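Mannosylglycerate hydrolase MGH1-like glycoside hydrolase domain-containing protein (Thermus thermophilus HB8, PDB 4WVC) hydrolyses the thermophile osmolyte mannosylglycerate to mannose and glycerate, and glucosylglycerate to glucose and glycerate, as a glycoside hydrolase of family 63. Local coordinates at residues Y28-L33 with P70-H75; R315-A320 with Y369-L374; G347-G352 with F391-D396. All coordinates share one frame; numbering follows the deposited sequence.

Contacts 1 and 3 lie in the buried interior and share one substrate pocket. Contact 2 is also largely buried, but farther out, its centre about 22 Å from that of the chain. Contact 1 joins two short strands through backbone hydrogen bonds, and contact 3 sets a turn against a strand through aromatic rings. Both touch the bound glycerate, and they meet where the Tyr28 hydroxyl reaches Glu393 and Tyr349. Contact 2 is apolar. It sets the start of helix 372-389 and the link before it against helix 313-329, near a neighbouring subunit. Helix 372-389 is followed in the chain by the strand of contact 3, residues 394-395.

Contact 1 of 3, residues Y28-L33 with P70-H75; sequences YPYQWL and PHIVFH. With DGY ((2R)-2,3-dihydroxypropanoic acid), chain E.
Trp32 and Ile72 form a non-hydrogen-bonded pair of two antiparallel strands, and their side chains lie side by side. Trp32 can be followed outward. Its CB, CG and CD1 lie near the carbonyl oxygen of His71. Next comes the edge of the five-membered ring, where Trp32 NE1 gives a nearly straight hydrogen bond to glycerate O4, 3.0 Å away. His71 CD2 meets the same O4 with the edge of its ring. Farther out, Trp32 CE2 rests on Ile72 CG1 at 3.4 Å and CZ2 on Ile72 CD1, both from one face of the indole. Ile72 CG1 makes a CH-pi contact with the five-membered ring. Tyr28 CD1 lies on the opposite face of the indole, toward the rim of the six-membered ring. Without the indole, as with an alanine here, glycerate O4 would probably lose this donor, and a gap is likely to open between Ile72 and Tyr28.

The neighbouring pair, Gln31 and Val73, is hydrogen-bonded. Val73 N to Gln31 O is 2.8 Å, and Gln31 N to Val73 O is 3.2 Å. Beyond the strand, Leu33 N bonds His71 O at 2.9 Å, coming from above the carbonyl plane. Phe74 turns its ring edge to the face of Tyr30, with planes at 87°, while Pro29 CG lies over the other face of Tyr30. The extended side chain of Gln31, with CG anti to the backbone N (chi1 -171°), carries OE1 to 3.0 Å from CE1 of His75. OE1 is buried without a hydrogen-bond partner, whereas Gln31 NE2 is bonded to Ser36 and His71 ND1 to Ser99. Tyr81, which also bonds the glycerate, meets Trp32 edge-to-face. Gln31, Val73 and His75 pack against helix 48-62, Tyr30 and Phe74 touch helix 85-88, and helix 33-43 starts directly after Trp32.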
loop_
_atom_site.group_PDB
_atom_site.type_symbol
_atom_site.label_atom_id
_atom_site.label_comp_id
_atom_site.label_asym_id
_atom_site.label_seq_id
_atom_site.Cartn_x
_atom_site.Cartn_y
_atom_site.Cartn_z
ATOM N N TYR A 28 -24.653 -18.197 27.678
ATOM C CA TYR A 28 -24.610 -16.824 27.175
ATOM C C TYR A 28 -26.030 -16.342 26.892
ATOM O O TYR A 28 -26.450 -16.255 25.730
ATOM C CB TYR A 28 -23.799 -16.777 25.883
ATOM C CG TYR A 28 -22.343 -17.185 26.012
ATOM C CD1 TYR A 28 -21.488 -16.569 26.931
ATOM C CD2 TYR A 28 -21.810 -18.155 25.172
ATOM C CE1 TYR A 28 -20.153 -16.948 27.031
ATOM C CE2 TYR A 28 -20.477 -18.528 25.257
ATOM C CZ TYR A 28 -19.655 -17.926 26.192
ATOM O OH TYR A 28 -18.332 -18.295 26.225
ATOM N N PRO A 29 -26.793 -16.039 27.954
ATOM C CA PRO A 29 -28.227 -15.747 27.830
ATOM C C PRO A 29 -28.569 -14.293 27.467
ATOM O O PRO A 29 -29.605 -13.789 27.909
ATOM C CB PRO A 29 -28.737 -16.051 29.249
ATOM C CG PRO A 29 -27.609 -15.627 30.131
ATOM C CD PRO A 29 -26.329 -15.887 29.346
ATOM N N TYR A 30 -27.718 -13.622 26.686
ATOM C CA TYR A 30 -27.849 -12.192 26.405
ATOM C C TYR A 30 -27.406 -11.922 24.964
ATOM O O TYR A 30 -26.954 -12.832 24.275
ATOM C CB TYR A 30 -26.990 -11.366 27.375
ATOM C CG TYR A 30 -27.281 -11.530 28.876
ATOM C CD1 TYR A 30 -28.516 -11.188 29.416
ATOM C CD2 TYR A 30 -26.285 -11.957 29.759
ATOM C CE1 TYR A 30 -28.773 -11.314 30.779
ATOM C CE2 TYR A 30 -26.527 -12.082 31.124
ATOM C CZ TYR A 30 -27.774 -11.763 31.635
ATOM O OH TYR A 30 -28.010 -11.878 33.000
ATOM N N GLN A 31 -27.508 -10.690 24.497
ATOM C CA GLN A 31 -26.944 -10.362 23.177
ATOM C C GLN A 31 -25.475 -9.958 23.277
ATOM O O GLN A 31 -25.147 -9.043 24.015
ATOM C CB GLN A 31 -27.717 -9.222 22.506
ATOM C CG GLN A 31 -27.307 -9.019 21.064
ATOM C CD GLN A 31 -28.189 -8.032 20.360
ATOM O OE1 GLN A 31 -28.804 -7.191 20.990
ATOM N NE2 GLN A 31 -28.272 -8.142 19.039
ATOM N N TRP A 32 -24.611 -10.641 22.529
ATOM C CA TRP A 32 -23.198 -10.262 22.394
ATOM C C TRP A 32 -22.945 -9.534 21.066
ATOM O O TRP A 32 -23.604 -9.803 20.038
ATOM C CB TRP A 32 -22.280 -11.476 22.532
ATOM C CG TRP A 32 -21.718 -11.699 23.898
ATOM C CD1 TRP A 32 -20.441 -11.424 24.312
ATOM C CD2 TRP A 32 -22.387 -12.263 25.016
ATOM N NE1 TRP A 32 -20.287 -11.769 25.630
ATOM C CE2 TRP A 32 -21.467 -12.289 26.083
ATOM C CE3 TRP A 32 -23.694 -12.743 25.232
ATOM C CZ2 TRP A 32 -21.805 -12.773 27.347
ATOM C CZ3 TRP A 32 -24.018 -13.227 26.481
ATOM C CH2 TRP A 32 -23.085 -13.237 27.518
ATOM N N LEU A 33 -21.995 -8.606 21.104
ATOM C CA LEU A 33 -21.697 -7.736 19.973
ATOM C C LEU A 33 -21.163 -8.489 18.737
ATOM O O LEU A 33 -21.844 -8.514 17.701
ATOM C CB LEU A 33 -20.706 -6.628 20.390
ATOM C CG LEU A 33 -20.373 -5.508 19.386
ATOM C CD1 LEU A 33 -19.837 -4.303 20.150
ATOM C CD2 LEU A 33 -19.351 -5.939 18.344
ATOM N N PRO A 70 -21.603 -1.640 23.248
ATOM C CA PRO A 70 -21.091 -2.476 24.318
ATOM C C PRO A 70 -21.078 -3.935 23.920
ATOM O O PRO A 70 -21.773 -4.314 22.989
ATOM C CB PRO A 70 -22.132 -2.271 25.440
ATOM C CG PRO A 70 -23.419 -2.153 24.694
ATOM C CD PRO A 70 -23.065 -1.430 23.396
ATOM N N HIS A 71 -20.345 -4.755 24.660
ATOM C CA HIS A 71 -20.154 -6.146 24.258
ATOM C C HIS A 71 -21.328 -7.051 24.598
ATOM O O HIS A 71 -21.514 -8.076 23.952
ATOM C CB HIS A 71 -18.786 -6.684 24.725
ATOM C CG HIS A 71 -18.785 -7.342 26.056
ATOM N ND1 HIS A 71 -19.264 -6.732 27.195
ATOM C CD2 HIS A 71 -18.301 -8.545 26.447
ATOM C CE1 HIS A 71 -19.094 -7.543 28.225
ATOM N NE2 HIS A 71 -18.497 -8.642 27.802
ATOM N N ILE A 72 -22.099 -6.680 25.613
ATOM C CA ILE A 72 -23.306 -7.413 25.974
ATOM C C ILE A 72 -24.450 -6.440 26.161
ATOM O O ILE A 72 -24.307 -5.427 26.870
ATOM C CB ILE A 72 -23.161 -8.183 27.318
ATOM C CG1 ILE A 72 -21.997 -9.170 27.286
ATOM C CG2 ILE A 72 -24.451 -8.917 27.645
ATOM C CD1 ILE A 72 -21.527 -9.634 28.654
ATOM N N VAL A 73 -25.577 -6.745 25.527
ATOM C CA VAL A 73 -26.849 -6.097 25.833
ATOM C C VAL A 73 -27.639 -7.054 26.711
ATOM O O VAL A 73 -28.044 -8.127 26.266
ATOM C CB VAL A 73 -27.664 -5.760 24.578
ATOM C CG1 VAL A 73 -28.946 -5.043 24.968
ATOM C CG2 VAL A 73 -26.845 -4.884 23.642
ATOM N N PHE A 74 -27.821 -6.668 27.970
ATOM C CA PHE A 74 -28.488 -7.510 28.959
ATOM C C PHE A 74 -30.014 -7.462 28.837
ATOM O O PHE A 74 -30.683 -6.935 29.714
ATOM C CB PHE A 74 -28.075 -7.079 30.362
ATOM C CG PHE A 74 -26.606 -7.232 30.657
ATOM C CD1 PHE A 74 -26.006 -8.484 30.660
ATOM C CD2 PHE A 74 -25.829 -6.118 30.996
ATOM C CE1 PHE A 74 -24.652 -8.621 30.969
ATOM C CE2 PHE A 74 -24.485 -6.257 31.306
ATOM C CZ PHE A 74 -23.891 -7.511 31.289
ATOM N N HIS A 75 -30.567 -8.007 27.756
ATOM C CA HIS A 75 -31.997 -7.877 27.473
ATOM C C HIS A 75 -32.945 -8.398 28.572
ATOM O O HIS A 75 -33.854 -7.693 28.975
ATOM C CB HIS A 75 -32.346 -8.555 26.142
ATOM C CG HIS A 75 -32.017 -7.737 24.931
ATOM N ND1 HIS A 75 -30.852 -7.910 24.209
ATOM C CD2 HIS A 75 -32.716 -6.772 24.289
ATOM C CE1 HIS A 75 -30.839 -7.067 23.195
ATOM N NE2 HIS A 75 -31.956 -6.361 23.225
HETATM C C1 DGY E . -17.679 -14.738 28.797
HETATM O O1 DGY E . -16.930 -15.761 28.733
HETATM O O2 DGY E . -18.335 -14.394 29.807
HETATM C C2 DGY E . -17.808 -13.860 27.591
HETATM O O3 DGY E . -16.769 -14.192 26.657
HETATM C C3 DGY E . -17.711 -12.394 28.010
HETATM O O4 DGY E . -17.524 -11.555 26.861
#

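Contact 2 of 3, residues R315-A320 with Y369-L374; sequences RASLLA and YGFAAL
The Phe371 ring lies on helix 313-329, against Ala316, Ser317 and Ala320. Ala320 CB sits over one face, toward the rim, and makes a CH-pi contact 3.8 Å from the ring centroid. At the far end of the ring, Phe371 CZ touches Ser317 CA at 3.6 Å. CE2 of Phe371 reaches Ala316 CB at 4.0 Å. The same methyl of Ala316 also meets the Tyr369 ring, with CD2 at 3.5 Å. Leu374 adds its CD2, 3.7 Å from Ala320 CA.

Around these lies a second shell. The Tyr369 hydroxyl is hydrogen-bonded to Pro311 O, and the ring stacks on His312 of the third subunit. Leu306 packs on both Ala316 and Tyr369. Gly370, at positive phi, is the C-prime residue of a Schellman motif that ends helix 356-368. Phe371 is the N-cap of helix 372-389. The contact thus packs the Schellman-terminated link between helices 356-368 and 372-389 on the small residues of helix 313-329. It lies away from the annotated sites, within the helical (alpha/alpha)6 architecture of the six-hairpin glycosidase clan.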
loop_
_atom_site.group_PDB
_atom_site.type_symbol
_atom_site.label_atom_id
_atom_site.label_comp_id
_atom_site.label_asym_id
_atom_site.label_seq_id
_atom_site.Cartn_x
_atom_site.Cartn_y
_atom_site.Cartn_z
ATOM N N ARG A 315 4.549 -10.976 3.311
ATOM C CA ARG A 315 4.106 -11.216 4.674
ATOM C C ARG A 315 3.012 -12.241 4.698
ATOM O O ARG A 315 2.981 -13.068 5.584
ATOM C CB ARG A 315 3.605 -9.935 5.368
ATOM C CG ARG A 315 4.762 -9.079 5.771
ATOM C CD ARG A 315 4.424 -7.902 6.640
ATOM N NE ARG A 315 5.643 -7.122 6.853
ATOM C CZ ARG A 315 5.683 -5.875 7.277
ATOM N NH1 ARG A 315 4.567 -5.208 7.567
ATOM N NH2 ARG A 315 6.858 -5.293 7.428
ATOM N N ALA A 316 2.107 -12.190 3.731
ATOM C CA ALA A 316 1.097 -13.230 3.645
ATOM C C ALA A 316 1.754 -14.594 3.479
ATOM O O ALA A 316 1.299 -15.571 4.068
ATOM C CB ALA A 316 0.148 -12.962 2.495
ATOM N N SER A 317 2.807 -14.645 2.655
ATOM C CA SER A 317 3.584 -15.865 2.407
ATOM C C SER A 317 4.105 -16.474 3.715
ATOM O O SER A 317 3.912 -17.660 3.989
ATOM C CB SER A 317 4.777 -15.549 1.482
ATOM O OG SER A 317 4.869 -16.516 0.494
ATOM N N LEU A 318 4.765 -15.623 4.499
ATOM C CA LEU A 318 5.349 -15.990 5.764
ATOM C C LEU A 318 4.285 -16.464 6.744
ATOM O O LEU A 318 4.508 -17.408 7.485
ATOM C CB LEU A 318 6.155 -14.809 6.332
ATOM C CG LEU A 318 7.418 -14.475 5.525
ATOM C CD1 LEU A 318 8.076 -13.176 5.983
ATOM C CD2 LEU A 318 8.410 -15.624 5.595
ATOM N N LEU A 319 3.124 -15.826 6.715
ATOM C CA LEU A 319 1.977 -16.301 7.498
ATOM C C LEU A 319 1.473 -17.656 6.973
ATOM O O LEU A 319 1.060 -18.525 7.766
ATOM C CB LEU A 319 0.847 -15.262 7.517
ATOM C CG LEU A 319 1.073 -14.027 8.403
ATOM C CD1 LEU A 319 -0.062 -13.033 8.228
ATOM C CD2 LEU A 319 1.223 -14.417 9.879
ATOM N N ALA A 320 1.498 -17.846 5.661
ATOM C CA ALA A 320 1.070 -19.118 5.087
ATOM C C ALA A 320 1.993 -20.230 5.575
ATOM O O ALA A 320 1.518 -21.306 5.971
ATOM C CB ALA A 320 1.052 -19.057 3.558
ATOM N N TYR A 369 -5.213 -13.424 -0.924
ATOM C CA TYR A 369 -3.782 -13.389 -1.220
ATOM C C TYR A 369 -3.291 -14.546 -2.066
ATOM O O TYR A 369 -2.099 -14.668 -2.271
ATOM C CB TYR A 369 -2.958 -13.301 0.092
ATOM C CG TYR A 369 -2.953 -11.917 0.679
ATOM C CD1 TYR A 369 -4.000 -11.489 1.497
ATOM C CD2 TYR A 369 -1.935 -11.013 0.386
ATOM C CE1 TYR A 369 -4.030 -10.213 2.015
ATOM C CE2 TYR A 369 -1.953 -9.733 0.920
ATOM C CZ TYR A 369 -3.002 -9.348 1.743
ATOM O OH TYR A 369 -3.074 -8.101 2.301
ATOM N N GLY A 370 -4.205 -15.382 -2.573
ATOM C CA GLY A 370 -3.877 -16.399 -3.546
ATOM C C GLY A 370 -3.575 -17.747 -2.936
ATOM O O GLY A 370 -3.159 -18.660 -3.632
ATOM N N PHE A 371 -3.758 -17.890 -1.637
ATOM C CA PHE A 371 -3.436 -19.151 -0.980
ATOM C C PHE A 371 -4.701 -20.009 -0.956
ATOM O O PHE A 371 -5.313 -20.213 0.097
ATOM C CB PHE A 371 -2.856 -18.879 0.413
ATOM C CG PHE A 371 -1.506 -18.229 0.370
ATOM C CD1 PHE A 371 -0.379 -18.990 0.170
ATOM C CD2 PHE A 371 -1.379 -16.866 0.439
ATOM C CE1 PHE A 371 0.869 -18.406 0.064
ATOM C CE2 PHE A 371 -0.144 -16.267 0.346
ATOM C CZ PHE A 371 0.988 -17.040 0.162
ATOM N N ALA A 372 -5.098 -20.500 -2.140
ATOM C CA ALA A 372 -6.377 -21.177 -2.290
ATOM C C ALA A 372 -6.437 -22.480 -1.509
ATOM O O ALA A 372 -7.464 -22.786 -0.913
ATOM C CB ALA A 372 -6.687 -21.439 -3.759
ATOM N N ALA A 373 -5.349 -23.241 -1.534
ATOM C CA ALA A 373 -5.275 -24.527 -0.858
ATOM C C ALA A 373 -5.385 -24.398 0.644
ATOM O O ALA A 373 -6.057 -25.191 1.300
ATOM C CB ALA A 373 -3.957 -25.220 -1.194
ATOM N N LEU A 374 -4.700 -23.425 1.205
ATOM C CA LEU A 374 -4.763 -23.212 2.651
ATOM C C LEU A 374 -6.167 -22.745 3.063
ATOM O O LEU A 374 -6.737 -23.216 4.065
ATOM C CB LEU A 374 -3.669 -22.223 3.069
ATOM C CG LEU A 374 -3.378 -21.896 4.540
ATOM C CD1 LEU A 374 -3.188 -23.133 5.387
ATOM C CD2 LEU A 374 -2.141 -20.987 4.611
#

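Contact 3 of 3, residues G347-G352 with F391-D396; sequences GRYWRG and FREYYD. With DGY ((2R)-2,3-dihydroxypropanoic acid), chain E.
The Tyr349 and Tyr394 rings meet obliquely, with planes at 53° and centroids 5.5 Å apart. Tyr349 CA lies over one face of the Tyr394 ring in a CH-pi contact, 3.9 Å from the centroid. The carbonyl oxygen of Gly347 comes to the edge of that ring, 3.5 Å from Tyr394 CE2. The Tyr349 ring has CD1 of Trp350 over the centre of one face. Its edge meets two groups of the other segment. CD1 of Tyr349 touches Tyr394 CE1 at 3.3 Å, and CE1 of Tyr349 lies 3.3 Å from Glu393 OE1. That carboxylate stands almost perpendicular to the ring, with planes at 86°.

Glu393 reaches the ring as an extended chain, its chi1 of -162° swinging CG to the side away from its own amide nitrogen. Its carboxylate is held elsewhere: OE1 is hydrogen-bonded to the Tyr28 hydroxyl and OE2 to Gly405 N. The Tyr394 hydroxyl is bonded to Glu197 O. Tyr349 OH lies 3.0 Å from glycerate O1 and 3.2 Å from glycerate O3.

Residues Arg348 to Arg351 form a type II' beta turn, with Tyr349 at positive phi. Glu393 and Tyr394 together face Arg403 in a classic beta bulge. Arg198, near Tyr349, also bonds the glycerate. The turn and the bulged strand therefore line the catalytic pocket of a family 63 glycoside hydrolase. Glu393 is probably the proton acceptor, and Asp165, also bonded to the glycerate, is probably the proton donor.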
loop_
_atom_site.group_PDB
_atom_site.type_symbol
_atom_site.label_atom_id
_atom_site.label_comp_id
_atom_site.label_asym_id
_atom_site.label_seq_id
_atom_site.Cartn_x
_atom_site.Cartn_y
_atom_site.Cartn_z
ATOM N N GLY A 347 -7.764 -27.760 24.980
ATOM C CA GLY A 347 -9.174 -27.651 25.345
ATOM C C GLY A 347 -9.615 -26.343 26.009
ATOM O O GLY A 347 -10.812 -26.110 26.135
ATOM N N ARG A 348 -8.673 -25.480 26.410
ATOM C CA ARG A 348 -8.987 -24.306 27.259
ATOM C C ARG A 348 -9.151 -22.960 26.506
ATOM O O ARG A 348 -8.282 -22.062 26.574
ATOM C CB ARG A 348 -7.941 -24.156 28.372
ATOM C CG ARG A 348 -8.379 -23.240 29.519
ATOM C CD ARG A 348 -7.266 -23.041 30.546
ATOM N NE ARG A 348 -7.044 -24.220 31.405
ATOM C CZ ARG A 348 -7.838 -24.603 32.419
ATOM N NH1 ARG A 348 -8.935 -23.934 32.737
ATOM N NH2 ARG A 348 -7.523 -25.668 33.137
ATOM N N TYR A 349 -10.287 -22.853 25.816
ATOM C CA TYR A 349 -10.862 -21.584 25.341
ATOM C C TYR A 349 -10.089 -20.928 24.172
ATOM O O TYR A 349 -10.225 -21.360 23.027
ATOM C CB TYR A 349 -11.058 -20.637 26.543
ATOM C CG TYR A 349 -12.221 -19.663 26.496
ATOM C CD1 TYR A 349 -13.335 -19.905 25.699
ATOM C CD2 TYR A 349 -12.254 -18.546 27.337
ATOM C CE1 TYR A 349 -14.415 -19.048 25.689
ATOM C CE2 TYR A 349 -13.347 -17.682 27.336
ATOM C CZ TYR A 349 -14.437 -17.952 26.508
ATOM O OH TYR A 349 -15.559 -17.121 26.442
ATOM N N TRP A 350 -9.296 -19.889 24.446
ATOM C CA TRP A 350 -8.528 -19.198 23.398
ATOM C C TRP A 350 -7.021 -19.483 23.540
ATOM O O TRP A 350 -6.185 -18.769 22.998
ATOM C CB TRP A 350 -8.811 -17.694 23.441
ATOM C CG TRP A 350 -10.176 -17.340 22.990
ATOM C CD1 TRP A 350 -11.252 -17.102 23.760
ATOM C CD2 TRP A 350 -10.595 -17.132 21.648
ATOM N NE1 TRP A 350 -12.349 -16.790 22.994
ATOM C CE2 TRP A 350 -11.972 -16.805 21.685
ATOM C CE3 TRP A 350 -9.944 -17.202 20.402
ATOM C CZ2 TRP A 350 -12.714 -16.558 20.539
ATOM C CZ3 TRP A 350 -10.692 -16.951 19.259
ATOM C CH2 TRP A 350 -12.063 -16.634 19.336
ATOM N N ARG A 351 -6.683 -20.544 24.258
ATOM C CA ARG A 351 -5.286 -20.932 24.432
ATOM C C ARG A 351 -4.919 -22.178 23.607
ATOM O O ARG A 351 -3.969 -22.908 23.950
ATOM C CB ARG A 351 -4.982 -21.138 25.929
ATOM C CG ARG A 351 -5.377 -19.964 26.805
ATOM C CD ARG A 351 -5.229 -20.238 28.314
ATOM N NE ARG A 351 -3.833 -20.166 28.747
ATOM C CZ ARG A 351 -3.182 -19.047 29.064
ATOM N NH1 ARG A 351 -3.767 -17.863 28.989
ATOM N NH2 ARG A 351 -1.922 -19.114 29.427
ATOM N N GLY A 352 -5.645 -22.431 22.518
ATOM C CA GLY A 352 -5.352 -23.574 21.662
ATOM C C GLY A 352 -6.469 -24.061 20.777
ATOM O O GLY A 352 -6.220 -24.420 19.636
ATOM N N PHE A 391 -22.317 -28.162 16.690
ATOM C CA PHE A 391 -21.945 -26.753 16.685
ATOM C C PHE A 391 -21.503 -26.330 18.067
ATOM O O PHE A 391 -22.312 -25.977 18.910
ATOM C CB PHE A 391 -23.118 -25.902 16.188
ATOM C CG PHE A 391 -23.671 -26.373 14.888
ATOM C CD1 PHE A 391 -22.958 -26.194 13.721
ATOM C CD2 PHE A 391 -24.898 -27.018 14.829
ATOM C CE1 PHE A 391 -23.449 -26.652 12.511
ATOM C CE2 PHE A 391 -25.408 -27.463 13.626
ATOM C CZ PHE A 391 -24.679 -27.291 12.464
ATOM N N ARG A 392 -20.206 -26.401 18.303
ATOM C CA ARG A 392 -19.658 -26.073 19.600
ATOM C C ARG A 392 -18.887 -24.756 19.525
ATOM O O ARG A 392 -18.565 -24.259 18.448
ATOM C CB ARG A 392 -18.774 -27.204 20.107
ATOM C CG ARG A 392 -19.467 -28.553 20.144
ATOM C CD ARG A 392 -20.554 -28.652 21.211
ATOM N NE ARG A 392 -20.062 -28.369 22.555
ATOM C CZ ARG A 392 -19.315 -29.194 23.295
ATOM N NH1 ARG A 392 -18.919 -30.372 22.839
ATOM N NH2 ARG A 392 -18.931 -28.821 24.490
ATOM N N GLU A 393 -18.603 -24.196 20.691
ATOM C CA GLU A 393 -17.922 -22.912 20.775
ATOM C C GLU A 393 -16.532 -23.001 20.143
ATOM O O GLU A 393 -16.160 -22.150 19.348
ATOM C CB GLU A 393 -17.851 -22.483 22.230
ATOM C CG GLU A 393 -17.566 -21.008 22.444
ATOM C CD GLU A 393 -17.728 -20.600 23.872
ATOM O OE1 GLU A 393 -17.394 -19.434 24.222
ATOM O OE2 GLU A 393 -18.205 -21.458 24.636
ATOM N N TYR A 394 -15.778 -24.033 20.517
ATOM C CA TYR A 394 -14.444 -24.283 19.970
ATOM C C TYR A 394 -14.187 -25.788 19.882
ATOM O O TYR A 394 -15.030 -26.600 20.317
ATOM C CB TYR A 394 -13.357 -23.584 20.796
ATOM C CG TYR A 394 -13.627 -23.497 22.285
ATOM C CD1 TYR A 394 -14.517 -22.561 22.793
ATOM C CD2 TYR A 394 -13.000 -24.349 23.176
ATOM C CE1 TYR A 394 -14.770 -22.465 24.139
ATOM C CE2 TYR A 394 -13.240 -24.252 24.526
ATOM C CZ TYR A 394 -14.132 -23.304 25.003
ATOM O OH TYR A 394 -14.396 -23.228 26.357
ATOM N N TYR A 395 -13.053 -26.174 19.294
ATOM C CA TYR A 395 -12.716 -27.600 19.169
ATOM C C TYR A 395 -11.241 -27.900 19.423
ATOM O O TYR A 395 -10.369 -27.095 19.098
ATOM C CB TYR A 395 -13.071 -28.118 17.784
ATOM C CG TYR A 395 -14.497 -27.834 17.337
ATOM C CD1 TYR A 395 -14.869 -26.559 16.901
ATOM C CD2 TYR A 395 -15.467 -28.844 17.318
ATOM C CE1 TYR A 395 -16.163 -26.304 16.472
ATOM C CE2 TYR A 395 -16.765 -28.589 16.891
ATOM C CZ TYR A 395 -17.104 -27.322 16.461
ATOM O OH TYR A 395 -18.382 -27.059 16.033
ATOM N N ASP A 396 -10.995 -29.084 19.978
ATOM C CA ASP A 396 -9.654 -29.602 20.148
ATOM C C ASP A 396 -8.970 -29.701 18.777
ATOM O O ASP A 396 -9.514 -30.299 17.858
ATOM C CB ASP A 396 -9.697 -30.976 20.840
ATOM C CG ASP A 396 -8.374 -31.358 21.473
ATOM O OD1 ASP A 396 -7.391 -31.653 20.773
ATOM O OD2 ASP A 396 -8.319 -31.339 22.697
HETATM C C1 DGY E . -17.679 -14.738 28.797
HETATM O O1 DGY E . -16.930 -15.761 28.733
HETATM O O2 DGY E . -18.335 -14.394 29.807
HETATM C C2 DGY E . -17.808 -13.860 27.591
HETATM O O3 DGY E . -16.769 -14.192 26.657
HETATM C C3 DGY E . -17.711 -12.394 28.010
HETATM O O4 DGY E . -17.524 -11.555 26.861
#